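Local atomic coordinates of enolase from the environmental genome shotgun sequencing of the Sargasso Sea (PDB entry 2QGY), a protein that is of unknown function but, as a magnesium-binding member of the enolase superfamily, probably acts on a carboxylate substrate by abstracting its alpha proton. Residues 136-141 and 327-332. Sequence-based numbering, arbitrary orientation.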
ATOM      1  N   VAL A 136      18.080  19.575  16.593  1.00 26.14           N
ATOM      2  CA  VAL A 136      17.485  18.242  16.548  1.00 24.37           C
ATOM      3  C   VAL A 136      18.566  17.187  16.568  1.00 22.04           C
ATOM      4  O   VAL A 136      19.372  17.144  15.654  1.00 22.79           O
ATOM      5  CB  VAL A 136      16.618  18.081  15.267  1.00 24.17           C
ATOM      6  CG1 VAL A 136      16.186  16.582  15.065  1.00 24.29           C
ATOM      7  CG2 VAL A 136      15.437  19.028  15.331  1.00 24.63           C
ATOM      8  N   PRO A 137      18.611  16.338  17.615  1.00 20.86           N
ATOM      9  CA  PRO A 137      19.645  15.309  17.574  1.00 20.23           C
ATOM     10  C   PRO A 137      19.501  14.408  16.340  1.00 19.64           C
ATOM     11  O   PRO A 137      18.369  14.059  15.956  1.00 19.02           O
ATOM     12  CB  PRO A 137      19.379  14.493  18.850  1.00 20.42           C
ATOM     13  CG  PRO A 137      18.706  15.527  19.801  1.00 21.97           C
ATOM     14  CD  PRO A 137      17.800  16.271  18.850  1.00 20.75           C
ATOM     15  N   ILE A 138      20.624  14.042  15.742  1.00 18.99           N
ATOM     16  CA  ILE A 138      20.623  13.172  14.560  1.00 18.79           C
ATOM     17  C   ILE A 138      21.534  11.968  14.716  1.00 18.94           C
ATOM     18  O   ILE A 138      22.407  11.947  15.576  1.00 19.59           O
ATOM     19  CB  ILE A 138      21.026  13.965  13.266  1.00 18.82           C
ATOM     20  CG1 ILE A 138      22.300  14.799  13.487  1.00 19.58           C
ATOM     21  CG2 ILE A 138      19.901  14.892  12.829  1.00 19.97           C
ATOM     22  CD1 ILE A 138      23.597  14.091  13.254  1.00 23.99           C
ATOM     23  N   TYR A 139      21.347  10.957  13.868  1.00 17.76           N
ATOM     24  CA  TYR A 139      22.294   9.874  13.763  1.00 17.06           C
ATOM     25  C   TYR A 139      22.489   9.618  12.263  1.00 17.32           C
ATOM     26  O   TYR A 139      21.654  10.021  11.443  1.00 19.20           O
ATOM     27  CB  TYR A 139      21.780   8.608  14.484  1.00 17.16           C
ATOM     28  CG  TYR A 139      20.660   7.891  13.739  1.00 14.81           C
ATOM     29  CD1 TYR A 139      20.946   6.880  12.818  1.00 14.76           C
ATOM     30  CD2 TYR A 139      19.318   8.251  13.936  1.00 15.19           C
ATOM     31  CE1 TYR A 139      19.903   6.228  12.084  1.00 14.44           C
ATOM     32  CE2 TYR A 139      18.281   7.615  13.239  1.00 16.31           C
ATOM     33  CZ  TYR A 139      18.581   6.618  12.308  1.00 15.76           C
ATOM     34  OH  TYR A 139      17.564   5.978  11.643  1.00 16.22           O
ATOM     35  N   ALA A 140      23.590   8.965  11.925  1.00 17.19           N
ATOM     36  CA  ALA A 140      23.960   8.717  10.547  1.00 17.91           C
ATOM     37  C   ALA A 140      23.825   7.267  10.186  1.00 18.09           C
ATOM     38  O   ALA A 140      24.302   6.365  10.912  1.00 18.30           O
ATOM     39  CB  ALA A 140      25.388   9.187  10.290  1.00 17.76           C
ATOM     40  N   THR A 141      23.202   7.027   9.036  1.00 18.42           N
ATOM     41  CA  THR A 141      23.041   5.678   8.527  1.00 17.69           C
ATOM     42  C   THR A 141      24.144   5.354   7.541  1.00 18.67           C
ATOM     43  O   THR A 141      24.427   6.134   6.642  1.00 17.43           O
ATOM     44  CB  THR A 141      21.663   5.498   7.864  1.00 18.66           C
ATOM     45  OG1 THR A 141      20.662   5.599   8.873  1.00 17.00           O
ATOM     46  CG2 THR A 141      21.538   4.159   7.178  1.00 18.69           C
ATOM     47  N   ALA A 327      17.013  11.694  14.772  1.00 18.06           N
ATOM     48  CA  ALA A 327      16.507  11.780  13.407  1.00 16.79           C
ATOM     49  C   ALA A 327      17.524  11.286  12.402  1.00 16.97           C
ATOM     50  O   ALA A 327      18.713  11.563  12.540  1.00 17.54           O
ATOM     51  CB  ALA A 327      16.113  13.238  13.099  1.00 15.59           C
ATOM     52  N   GLU A 328      17.060  10.564  11.373  1.00 15.72           N
ATOM     53  CA  GLU A 328      17.957   9.859  10.474  1.00 15.17           C
ATOM     54  C   GLU A 328      18.552  10.763   9.374  1.00 15.85           C
ATOM     55  O   GLU A 328      17.805  11.494   8.683  1.00 16.21           O
ATOM     56  CB  GLU A 328      17.197   8.716   9.776  1.00 14.04           C
ATOM     57  CG  GLU A 328      18.092   7.926   8.850  1.00 15.19           C
ATOM     58  CD  GLU A 328      17.423   6.664   8.311  1.00 16.42           C
ATOM     59  OE1 GLU A 328      16.192   6.699   8.111  1.00 19.03           O
ATOM     60  OE2 GLU A 328      18.123   5.643   8.126  1.00 16.86           O
ATOM     61  N   ILE A 329      19.865  10.731   9.223  1.00 15.98           N
ATOM     62  CA  ILE A 329      20.532  11.398   8.083  1.00 16.91           C
ATOM     63  C   ILE A 329      21.396  10.407   7.307  1.00 16.62           C
ATOM     64  O   ILE A 329      21.911   9.458   7.875  1.00 17.03           O
ATOM     65  CB  ILE A 329      21.379  12.633   8.504  1.00 18.34           C
ATOM     66  CG1 ILE A 329      22.557  12.213   9.351  1.00 20.64           C
ATOM     67  CG2 ILE A 329      20.530  13.702   9.239  1.00 17.71           C
ATOM     68  CD1 ILE A 329      23.816  12.984   9.028  1.00 28.10           C
ATOM     69  N   PHE A 330      21.505  10.622   5.999  1.00 17.42           N
ATOM     70  CA  PHE A 330      22.422   9.888   5.142  1.00 16.84           C
ATOM     71  C   PHE A 330      23.512  10.883   4.799  1.00 17.17           C
ATOM     72  O   PHE A 330      23.290  11.774   3.987  1.00 17.05           O
ATOM     73  CB  PHE A 330      21.723   9.400   3.866  1.00 17.73           C
ATOM     74  CG  PHE A 330      20.923   8.170   4.070  1.00 14.47           C
ATOM     75  CD1 PHE A 330      21.405   6.930   3.669  1.00 18.39           C
ATOM     76  CD2 PHE A 330      19.681   8.241   4.695  1.00 16.67           C
ATOM     77  CE1 PHE A 330      20.645   5.784   3.880  1.00 18.03           C
ATOM     78  CE2 PHE A 330      18.908   7.089   4.919  1.00 17.21           C
ATOM     79  CZ  PHE A 330      19.403   5.855   4.511  1.00 18.70           C
ATOM     80  N   PRO A 331      24.652  10.795   5.497  1.00 18.29           N
ATOM     81  CA  PRO A 331      25.673  11.810   5.280  1.00 18.25           C
ATOM     82  C   PRO A 331      26.091  11.901   3.811  1.00 18.12           C
ATOM     83  O   PRO A 331      26.332  13.008   3.339  1.00 19.08           O
ATOM     84  CB  PRO A 331      26.835  11.346   6.159  1.00 18.93           C
ATOM     85  CG  PRO A 331      26.166  10.622   7.290  1.00 18.93           C
ATOM     86  CD  PRO A 331      25.060   9.822   6.527  1.00 18.49           C
ATOM     87  N   ASP A 332      26.105  10.775   3.095  1.00 18.54           N
ATOM     88  CA  ASP A 332      26.558  10.763   1.691  1.00 17.93           C
ATOM     89  C   ASP A 332      25.589  11.445   0.730  1.00 18.25           C
ATOM     90  O   ASP A 332      25.930  11.698  -0.417  1.00 17.95           O
ATOM     91  CB  ASP A 332      26.924   9.361   1.208  1.00 18.93           C
ATOM     92  CG  ASP A 332      25.790   8.342   1.402  1.00 21.28           C
ATOM     93  OD1 ASP A 332      25.274   8.212   2.538  1.00 22.89           O
ATOM     94  OD2 ASP A 332      25.449   7.659   0.421  1.00 22.36           O
TER
HETATM   95  O   HOH W   1      25.463   5.906   4.117  1.00 21.37           O
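Pro-137, Tyr-139 and Thr-141 bond through their backbones to Ala-327 and Ile-329, joining strands 136-141 and 327-329 in parallel and closing the modified TIM barrel, (beta/alpha)7beta, of the enolase superfamily between its first and last parallel strands. Four hydrogen bonds carry the pairing, from Ala-327 N to Pro-137 O (3.0 Å) at one end to Thr-141 N and Ile-329 O at the other. Apolar contacts form on the face carrying Ile-138, Ala-140, Ala-327 and Ile-329, where Ala-327 meets helix 309-320 and Ala-140 helix 150-162: the two isoleucine CG2 methyls meet at 3.8 Å, and Pro-331 CG presses tightly on Ala-140 CB (3.4 Å). On the face of Tyr-139 and Glu-328, CA of Glu-328 makes a CH-pi contact 4.0 Å from the tyrosine ring centroid. Thr-141 CB similarly lies over one face of the Phe-330 ring. The polar contacts gather near the magnesium site formed by Asp-200, Glu-226 and Glu-252. Lys-169 forms a salt bridge with Glu-328 OE2 and a hydrogen bond with Tyr-139 OH, while Cys-303 N binds Glu-328 OE1. Glu-328 has CG anti to its backbone N (chi1 -179°) and an extended chain beyond it; its OE2 receives, on the anti lone pair, a 2.6 Å hydrogen bond from Thr-141 OG1.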